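Local coordinates for chain length determinant protein (Shigella flexneri, PDB 4ZM5), which regulates the chain length of the lipopolysaccharide O antigen, probably together with the O-antigen polymerase at the inner membrane, at residues B[24-29]-B[215-220]; B[29-34]-B[121-126]; B[46-51]-B[110-115]. The protein carries 1 engineered substitution. All blocks are in the same frame, centred on the assembly; numbering follows the deposited sequence.

Contact 1: residues B[24-29]-B[215-220]; sequences NNAMNV and EKLKFD
The helical turn at A26 faces an extended piece of chain at L217, and their CA atoms lie 6.7 Å apart. This is a helix-to-loop contact in the elongated periplasmic domain of a Wzz-type polysaccharide co-polymerase. The helix is 17-31. The loop follows helix 202-215 and leads toward strand 228-229. L217 does all the touching from the loop side, and A26 and V29 receive it. These two lie three residues apart and present the same side of helix 17-31. The side chain of L217 reaches toward that side and splits its branches between them. CD2 goes to A26, where it rests 3.8 Å from the backbone CA and 4.0 Å from CB. CD1 goes further along the helix, toward V29, and also comes 3.8 Å from A26 O. The leucine has CG anti to its own carbonyl carbon, with chi1 at -62°, and this turn carries both methyls to the helix. The contact is apolar. The same leucine also touches I30 and I121, so it fills a place where the loop, helix 17-31 and helix 91-159 meet. V29 rests in addition on D213 and I214 of helix 202-215. N25 faces the second subunit, where its OD1 takes a hydrogen bond from K126 of that subunit. V29 and L217 approach tip to tip. The CG1 branch of V29 stands opposite the backbone N across the CA–CB bond (chi1 168°), and it meets L217 CD1 at 3.9 Å.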
loop_
_atom_site.group_PDB
_atom_site.type_symbol
_atom_site.label_atom_id
_atom_site.label_comp_id
_atom_site.label_asym_id
_atom_site.label_seq_id
_atom_site.Cartn_x
_atom_site.Cartn_y
_atom_site.Cartn_z
ATOM N N ASN B 24 -0.859 -2.250 -11.079
ATOM C CA ASN B 24 -1.680 -2.082 -9.882
ATOM C C ASN B 24 -1.816 -3.405 -9.155
ATOM O O ASN B 24 -1.768 -3.421 -7.922
ATOM C CB ASN B 24 -3.052 -1.481 -10.202
ATOM C CG ASN B 24 -3.953 -1.369 -8.997
ATOM O OD1 ASN B 24 -3.770 -0.543 -8.110
ATOM N ND2 ASN B 24 -4.871 -2.289 -8.880
ATOM N N ASN B 25 -1.968 -4.510 -9.894
ATOM C CA ASN B 25 -2.068 -5.826 -9.257
ATOM C C ASN B 25 -0.744 -6.176 -8.565
ATOM O O ASN B 25 -0.767 -6.639 -7.428
ATOM C CB ASN B 25 -2.483 -6.924 -10.243
ATOM C CG ASN B 25 -2.493 -8.281 -9.612
ATOM O OD1 ASN B 25 -3.196 -8.526 -8.628
ATOM N ND2 ASN B 25 -1.622 -9.156 -10.094
ATOM N N ALA B 26 0.396 -5.911 -9.233
ATOM C CA ALA B 26 1.719 -6.150 -8.672
ATOM C C ALA B 26 1.898 -5.346 -7.393
ATOM O O ALA B 26 2.318 -5.918 -6.394
ATOM C CB ALA B 26 2.787 -5.783 -9.683
ATOM N N MET B 27 1.489 -4.048 -7.401
ATOM C CA MET B 27 1.562 -3.112 -6.261
ATOM C C MET B 27 0.697 -3.586 -5.085
ATOM O O MET B 27 1.151 -3.542 -3.941
ATOM C CB MET B 27 1.155 -1.683 -6.678
ATOM C CG MET B 27 2.192 -0.949 -7.526
ATOM S SD MET B 27 3.802 -0.667 -6.733
ATOM C CE MET B 27 4.824 -1.843 -7.642
ATOM N N ASN B 28 -0.535 -4.055 -5.382
ATOM C CA ASN B 28 -1.472 -4.628 -4.407
ATOM C C ASN B 28 -0.840 -5.851 -3.742
ATOM O O ASN B 28 -0.873 -5.955 -2.516
ATOM C CB ASN B 28 -2.811 -5.019 -5.084
ATOM C CG ASN B 28 -3.775 -3.875 -5.341
ATOM O OD1 ASN B 28 -3.768 -2.856 -4.650
ATOM N ND2 ASN B 28 -4.674 -4.045 -6.306
ATOM N N VAL B 29 -0.222 -6.749 -4.554
ATOM C CA VAL B 29 0.429 -7.981 -4.097
ATOM C C VAL B 29 1.560 -7.606 -3.130
ATOM O O VAL B 29 1.634 -8.193 -2.065
ATOM C CB VAL B 29 0.912 -8.886 -5.288
ATOM C CG1 VAL B 29 1.828 -9.999 -4.832
ATOM C CG2 VAL B 29 -0.259 -9.478 -6.050
ATOM N N GLU B 215 6.829 -13.576 -4.944
ATOM C CA GLU B 215 7.833 -14.365 -5.648
ATOM C C GLU B 215 7.376 -14.728 -7.063
ATOM O O GLU B 215 8.219 -14.984 -7.917
ATOM C CB GLU B 215 8.167 -15.624 -4.835
ATOM C CG GLU B 215 9.462 -15.475 -4.045
ATOM C CD GLU B 215 9.463 -15.956 -2.601
ATOM O OE1 GLU B 215 9.116 -17.138 -2.368
ATOM O OE2 GLU B 215 9.805 -15.150 -1.701
ATOM N N LYS B 216 6.050 -14.715 -7.314
ATOM C CA LYS B 216 5.432 -15.037 -8.611
ATOM C C LYS B 216 5.410 -13.838 -9.572
ATOM O O LYS B 216 5.128 -14.020 -10.757
ATOM C CB LYS B 216 3.995 -15.546 -8.403
ATOM C CG LYS B 216 3.895 -16.982 -7.891
ATOM C CD LYS B 216 2.678 -17.192 -6.997
ATOM C CE LYS B 216 1.515 -17.907 -7.645
ATOM N NZ LYS B 216 0.356 -18.008 -6.714
ATOM N N LEU B 217 5.693 -12.617 -9.075
ATOM C CA LEU B 217 5.665 -11.401 -9.884
ATOM C C LEU B 217 6.857 -11.313 -10.833
ATOM O O LEU B 217 7.995 -11.525 -10.414
ATOM C CB LEU B 217 5.625 -10.137 -9.004
ATOM C CG LEU B 217 4.429 -9.922 -8.085
ATOM C CD1 LEU B 217 4.712 -8.798 -7.117
ATOM C CD2 LEU B 217 3.130 -9.656 -8.863
ATOM N N LYS B 218 6.584 -10.989 -12.109
ATOM C CA LYS B 218 7.580 -10.808 -13.172
ATOM C C LYS B 218 7.202 -9.583 -14.039
ATOM O O LYS B 218 6.038 -9.440 -14.421
ATOM C CB LYS B 218 7.723 -12.089 -14.030
ATOM C CG LYS B 218 8.763 -12.008 -15.168
ATOM C CD LYS B 218 10.215 -11.816 -14.674
ATOM C CE LYS B 218 10.839 -10.552 -15.225
ATOM N NZ LYS B 218 12.109 -10.201 -14.543
ATOM N N PHE B 219 8.190 -8.701 -14.322
ATOM C CA PHE B 219 8.018 -7.467 -15.115
ATOM C C PHE B 219 7.490 -7.734 -16.536
ATOM O O PHE B 219 6.646 -6.977 -17.015
ATOM C CB PHE B 219 9.339 -6.676 -15.182
ATOM C CG PHE B 219 9.247 -5.364 -15.924
ATOM C CD1 PHE B 219 8.669 -4.250 -15.332
ATOM C CD2 PHE B 219 9.727 -5.244 -17.221
ATOM C CE1 PHE B 219 8.565 -3.045 -16.033
ATOM C CE2 PHE B 219 9.638 -4.033 -17.911
ATOM C CZ PHE B 219 9.059 -2.942 -17.315
ATOM N N ASP B 220 7.984 -8.802 -17.195
ATOM C CA ASP B 220 7.586 -9.194 -18.552
ATOM C C ASP B 220 6.094 -9.546 -18.642
ATOM O O ASP B 220 5.487 -9.323 -19.693
ATOM C CB ASP B 220 8.426 -10.384 -19.038
ATOM C CG ASP B 220 9.908 -10.090 -19.157
ATOM O OD1 ASP B 220 10.272 -9.174 -19.931
ATOM O OD2 ASP B 220 10.710 -10.799 -18.502
#

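Contact 2: residues B[29-34]-B[121-126]; sequences VIYGQA and IALGRK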
loop_
_atom_site.group_PDB
_atom_site.type_symbol
_atom_site.label_atom_id
_atom_site.label_comp_id
_atom_site.label_asym_id
_atom_site.label_seq_id
_atom_site.Cartn_x
_atom_site.Cartn_y
_atom_site.Cartn_z
ATOM N N VAL B 29 -0.222 -6.749 -4.554
ATOM C CA VAL B 29 0.429 -7.981 -4.097
ATOM C C VAL B 29 1.560 -7.606 -3.130
ATOM O O VAL B 29 1.634 -8.193 -2.065
ATOM C CB VAL B 29 0.912 -8.886 -5.288
ATOM C CG1 VAL B 29 1.828 -9.999 -4.832
ATOM C CG2 VAL B 29 -0.259 -9.478 -6.050
ATOM N N ILE B 30 2.375 -6.592 -3.462
ATOM C CA ILE B 30 3.524 -6.172 -2.648
ATOM C C ILE B 30 3.130 -5.474 -1.332
ATOM O O ILE B 30 3.676 -5.831 -0.273
ATOM C CB ILE B 30 4.509 -5.276 -3.464
ATOM C CG1 ILE B 30 5.079 -6.038 -4.685
ATOM C CG2 ILE B 30 5.661 -4.788 -2.580
ATOM C CD1 ILE B 30 5.522 -5.163 -5.838
ATOM N N TYR B 31 2.226 -4.494 -1.387
ATOM C CA TYR B 31 1.919 -3.680 -0.222
ATOM C C TYR B 31 0.568 -3.904 0.462
ATOM O O TYR B 31 0.374 -3.374 1.562
ATOM C CB TYR B 31 2.051 -2.205 -0.606
ATOM C CG TYR B 31 3.472 -1.827 -0.960
ATOM C CD1 TYR B 31 3.793 -1.341 -2.226
ATOM C CD2 TYR B 31 4.509 -2.001 -0.044
ATOM C CE1 TYR B 31 5.098 -0.963 -2.545
ATOM C CE2 TYR B 31 5.827 -1.689 -0.374
ATOM C CZ TYR B 31 6.114 -1.151 -1.619
ATOM O OH TYR B 31 7.400 -0.803 -1.941
ATOM N N GLY B 32 -0.327 -4.673 -0.150
ATOM C CA GLY B 32 -1.640 -4.966 0.421
ATOM C C GLY B 32 -2.529 -3.748 0.545
ATOM O O GLY B 32 -2.851 -3.115 -0.464
ATOM N N GLN B 33 -2.919 -3.405 1.787
ATOM C CA GLN B 33 -3.760 -2.241 2.058
ATOM C C GLN B 33 -2.930 -0.940 1.959
ATOM O O GLN B 33 -3.484 0.109 1.615
ATOM C CB GLN B 33 -4.459 -2.367 3.428
ATOM C CG GLN B 33 -5.862 -1.709 3.530
ATOM C CD GLN B 33 -6.970 -2.463 2.820
ATOM O OE1 GLN B 33 -7.091 -2.419 1.589
ATOM N NE2 GLN B 33 -7.858 -3.092 3.591
ATOM N N ALA B 34 -1.601 -1.022 2.201
ATOM C CA ALA B 34 -0.678 0.115 2.113
ATOM C C ALA B 34 -0.390 0.517 0.651
ATOM O O ALA B 34 0.271 1.535 0.419
ATOM C CB ALA B 34 0.622 -0.218 2.828
ATOM N N ILE B 121 9.670 -4.829 -4.743
ATOM C CA ILE B 121 9.591 -6.262 -4.435
ATOM C C ILE B 121 10.549 -6.554 -3.276
ATOM O O ILE B 121 10.153 -7.219 -2.335
ATOM C CB ILE B 121 9.860 -7.132 -5.703
ATOM C CG1 ILE B 121 8.590 -7.191 -6.594
ATOM C CG2 ILE B 121 10.346 -8.542 -5.338
ATOM C CD1 ILE B 121 8.789 -7.691 -8.018
ATOM N N ALA B 122 11.763 -5.991 -3.313
ATOM C CA ALA B 122 12.778 -6.139 -2.263
ATOM C C ALA B 122 12.294 -5.576 -0.899
ATOM O O ALA B 122 12.480 -6.223 0.147
ATOM C CB ALA B 122 14.065 -5.454 -2.695
ATOM N N LEU B 123 11.644 -4.397 -0.932
ATOM C CA LEU B 123 11.078 -3.719 0.238
ATOM C C LEU B 123 9.883 -4.489 0.823
ATOM O O LEU B 123 9.801 -4.651 2.050
ATOM C CB LEU B 123 10.649 -2.291 -0.157
ATOM C CG LEU B 123 10.122 -1.352 0.954
ATOM C CD1 LEU B 123 11.134 -1.196 2.120
ATOM C CD2 LEU B 123 9.798 -0.001 0.374
ATOM N N GLY B 124 8.965 -4.919 -0.052
ATOM C CA GLY B 124 7.795 -5.707 0.318
ATOM C C GLY B 124 8.189 -7.019 0.972
ATOM O O GLY B 124 7.636 -7.361 2.019
ATOM N N ARG B 125 9.174 -7.745 0.373
ATOM C CA ARG B 125 9.691 -9.018 0.889
ATOM C C ARG B 125 10.269 -8.835 2.306
ATOM O O ARG B 125 9.877 -9.567 3.217
ATOM C CB ARG B 125 10.747 -9.619 -0.041
ATOM C CG ARG B 125 10.171 -10.530 -1.093
ATOM C CD ARG B 125 11.135 -10.661 -2.253
ATOM N NE ARG B 125 11.795 -11.964 -2.298
ATOM C CZ ARG B 125 12.572 -12.373 -3.298
ATOM N NH1 ARG B 125 12.797 -11.580 -4.342
ATOM N NH2 ARG B 125 13.129 -13.577 -3.265
ATOM N N LYS B 126 11.152 -7.829 2.489
ATOM C CA LYS B 126 11.752 -7.481 3.768
ATOM C C LYS B 126 10.672 -7.301 4.830
ATOM O O LYS B 126 10.795 -7.888 5.902
ATOM C CB LYS B 126 12.597 -6.189 3.626
ATOM C CG LYS B 126 13.180 -5.607 4.935
ATOM C CD LYS B 126 14.413 -6.343 5.437
ATOM C CE LYS B 126 15.091 -5.600 6.566
ATOM N NZ LYS B 126 16.002 -4.530 6.066
#
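I30 meets both I121 and G124, at the point where the last turn of helix 17-31 lies against the long helix 91-159. Its two branches take separate partners. CD1 touches I121 CG1 at 3.8 Å, and the two isoleucine side chains cross at about a right angle. CG2 turns the other way, with the backbone N on its far side, and rests on the bare G124 CA at 3.7 Å. G124 has no side chain at this spot, so the backbones can come close: the CA atoms of I30 and G124 are 5.2 Å apart. I30 CG2 has a second task, since it also sits over the centre of the Y31 ring, 3.6 Å above its plane. Y31 follows and reaches L123 with its hydroxyl, beyond the far edge of the ring. L123 CD2 lies near the ring plane, at the edge, 3.4 Å from Y31 OH. The two side chains cross at about a right angle. The hydroxyl is also hydrogen-bonded to N120 OD1, one residue before 121-126. At G32 the chain leaves the helix with a positive phi of 65° and turns away from helix 91-159. The third subunit packs V38 on Y31 and N24 on L123. Aliphatic carbons and a glycine therefore let the two helices come close, and the phenol can sit against a leucine methyl because N120 satisfies its hydroxyl, so the contact itself rests on close apolar packing.

Contact 3: residues B[46-51]-B[110-115]; sequences IGRFSS and NQELEK
The guanidinium of R48 and the carboxylate of E112 are steeply turned, with their planes 76° apart. E112 OE1 lies at the edge of the guanidinium, close to its plane, and takes a hydrogen bond from NH1. L113 CD2 approaches the same group obliquely. The carboxylate is met differently: NH1 comes to OE1 from above its plane, 58° out of it. The bond from R48 NH1 to E112 OE1 is 3.1 Å long and moderately bent, 152° at the hydrogen. It forms a salt bridge. Water 1 also reaches this oxygen, donating to E112 OE1 at 2.7 Å. The same water donates to R48 O at 2.9 Å, so it ties the carboxylate to the backbone of helix 38-53 beside the direct bridge. R48 runs out with CG anti to its backbone N and then bends at chi3, which brings NH1 alongside the stem of the glutamate, 3.4 Å from E112 CB. In the fold, the contact joins helix 38-53 to helix 91-159, the long helix of this Wzz-type periplasmic domain. F49, the next residue, packs on V105 and V109 of the same long helix and adds an apolar part to the join. The arginine also looks across a subunit boundary. Its NH2 makes a salt bridge with D16 of the third subunit, its strongest polar partner, and D16 of that subunit holds K115 as well. The two ends of the guanidinium are thus engaged by different acids, which probably fixes its rotation. Nearer the backbone of R48, its aliphatic part slides past L113 in the opposite direction, and R48 CD lies 4.0 Å from L113 CD2.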
loop_
_atom_site.group_PDB
_atom_site.type_symbol
_atom_site.label_atom_id
_atom_site.label_comp_id
_atom_site.label_asym_id
_atom_site.label_seq_id
_atom_site.Cartn_x
_atom_site.Cartn_y
_atom_site.Cartn_z
ATOM N N ILE B 46 2.154 8.862 -15.213
ATOM C CA ILE B 46 2.257 9.993 -16.145
ATOM C C ILE B 46 3.340 10.989 -15.590
ATOM O O ILE B 46 4.143 11.516 -16.372
ATOM C CB ILE B 46 0.883 10.650 -16.506
ATOM C CG1 ILE B 46 1.004 11.656 -17.682
ATOM C CG2 ILE B 46 0.157 11.232 -15.305
ATOM C CD1 ILE B 46 1.585 11.021 -19.008
ATOM N N GLY B 47 3.425 11.106 -14.255
ATOM C CA GLY B 47 4.430 11.882 -13.544
ATOM C C GLY B 47 5.838 11.443 -13.897
ATOM O O GLY B 47 6.674 12.284 -14.220
ATOM N N ARG B 48 6.097 10.117 -13.899
ATOM C CA ARG B 48 7.403 9.532 -14.244
ATOM C C ARG B 48 7.728 9.808 -15.738
ATOM O O ARG B 48 8.876 10.145 -16.061
ATOM C CB ARG B 48 7.451 8.016 -13.909
ATOM C CG ARG B 48 8.868 7.433 -13.951
ATOM C CD ARG B 48 8.986 5.976 -13.481
ATOM N NE ARG B 48 9.275 5.835 -12.044
ATOM C CZ ARG B 48 10.456 6.075 -11.489
ATOM N NH1 ARG B 48 11.470 6.500 -12.228
ATOM N NH2 ARG B 48 10.623 5.925 -10.183
ATOM N N PHE B 49 6.700 9.725 -16.633
ATOM C CA PHE B 49 6.883 9.966 -18.061
ATOM C C PHE B 49 7.213 11.440 -18.327
ATOM O O PHE B 49 8.239 11.726 -18.957
ATOM C CB PHE B 49 5.653 9.523 -18.873
ATOM C CG PHE B 49 5.898 9.544 -20.372
ATOM C CD1 PHE B 49 6.488 8.454 -21.017
ATOM C CD2 PHE B 49 5.597 10.676 -21.131
ATOM C CE1 PHE B 49 6.757 8.496 -22.396
ATOM C CE2 PHE B 49 5.894 10.722 -22.502
ATOM C CZ PHE B 49 6.459 9.629 -23.125
ATOM N N SER B 50 6.362 12.365 -17.851
ATOM C CA SER B 50 6.546 13.805 -18.043
ATOM C C SER B 50 7.868 14.315 -17.455
ATOM O O SER B 50 8.502 15.167 -18.071
ATOM C CB SER B 50 5.388 14.595 -17.454
ATOM O OG SER B 50 5.238 14.350 -16.071
ATOM N N SER B 51 8.290 13.790 -16.290
ATOM C CA SER B 51 9.543 14.183 -15.645
ATOM C C SER B 51 10.735 13.833 -16.525
ATOM O O SER B 51 11.574 14.702 -16.739
ATOM C CB SER B 51 9.689 13.551 -14.265
ATOM O OG SER B 51 9.469 12.156 -14.335
ATOM N N ASN B 110 10.308 2.812 -19.168
ATOM C CA ASN B 110 10.102 1.370 -19.025
ATOM C C ASN B 110 11.244 0.740 -18.192
ATOM O O ASN B 110 10.990 -0.110 -17.338
ATOM C CB ASN B 110 9.979 0.701 -20.388
ATOM C CG ASN B 110 9.366 -0.686 -20.303
ATOM O OD1 ASN B 110 8.171 -0.844 -20.021
ATOM N ND2 ASN B 110 10.168 -1.728 -20.542
ATOM N N GLN B 111 12.489 1.217 -18.397
ATOM C CA GLN B 111 13.658 0.740 -17.661
ATOM C C GLN B 111 13.590 1.192 -16.211
ATOM O O GLN B 111 13.870 0.383 -15.338
ATOM C CB GLN B 111 14.961 1.209 -18.311
ATOM C CG GLN B 111 15.293 0.492 -19.611
ATOM C CD GLN B 111 16.767 0.528 -19.893
ATOM O OE1 GLN B 111 17.512 -0.370 -19.495
ATOM N NE2 GLN B 111 17.223 1.560 -20.586
ATOM N N GLU B 112 13.190 2.463 -15.955
ATOM C CA GLU B 112 13.012 3.063 -14.621
ATOM C C GLU B 112 11.976 2.279 -13.831
ATOM O O GLU B 112 12.167 2.063 -12.633
ATOM C CB GLU B 112 12.569 4.531 -14.726
ATOM C CG GLU B 112 13.649 5.496 -15.180
ATOM C CD GLU B 112 13.258 6.960 -15.326
ATOM O OE1 GLU B 112 12.063 7.295 -15.160
ATOM O OE2 GLU B 112 14.158 7.778 -15.624
ATOM N N LEU B 113 10.903 1.828 -14.522
ATOM C CA LEU B 113 9.799 1.061 -13.963
ATOM C C LEU B 113 10.208 -0.351 -13.620
ATOM O O LEU B 113 9.705 -0.906 -12.650
ATOM C CB LEU B 113 8.625 1.028 -14.947
ATOM C CG LEU B 113 7.755 2.273 -15.017
ATOM C CD1 LEU B 113 6.800 2.194 -16.189
ATOM C CD2 LEU B 113 7.061 2.531 -13.681
ATOM N N GLU B 114 11.097 -0.944 -14.428
ATOM C CA GLU B 114 11.623 -2.289 -14.202
ATOM C C GLU B 114 12.440 -2.298 -12.916
ATOM O O GLU B 114 12.252 -3.187 -12.084
ATOM C CB GLU B 114 12.457 -2.749 -15.405
ATOM C CG GLU B 114 12.735 -4.241 -15.429
ATOM C CD GLU B 114 13.635 -4.749 -16.540
ATOM O OE1 GLU B 114 14.185 -3.917 -17.304
ATOM O OE2 GLU B 114 13.802 -5.989 -16.629
ATOM N N LYS B 115 13.300 -1.269 -12.724
ATOM C CA LYS B 115 14.131 -1.092 -11.528
ATOM C C LYS B 115 13.251 -0.793 -10.319
ATOM O O LYS B 115 13.481 -1.347 -9.255
ATOM C CB LYS B 115 15.170 0.027 -11.742
ATOM C CG LYS B 115 16.198 0.167 -10.612
ATOM C CD LYS B 115 16.315 1.632 -10.182
ATOM C CE LYS B 115 17.183 1.843 -8.968
ATOM N NZ LYS B 115 16.871 3.135 -8.289
HETATM O O HOH W 1 11.418 9.885 -14.692
#

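In the fold
Contacts 1 and 2 are neighbours on helix 17-31. They share V29 and join through L217 into one apolar patch. Contact 2 is the buried one and lies near the centre of the chain. Contact 1 is partly buried. Contact 3 is also partly buried, but its centre lies about 16 Å from the centre of the chain. It shares helix 91-159 with contact 2, without touching it, and meets contact 1 through F219, which packs on N110, L113 and E114. Its chemistry is charged and includes a water. Contacts 2 and 3 both meet the third subunit, by packing in one and through salt bridges in the other.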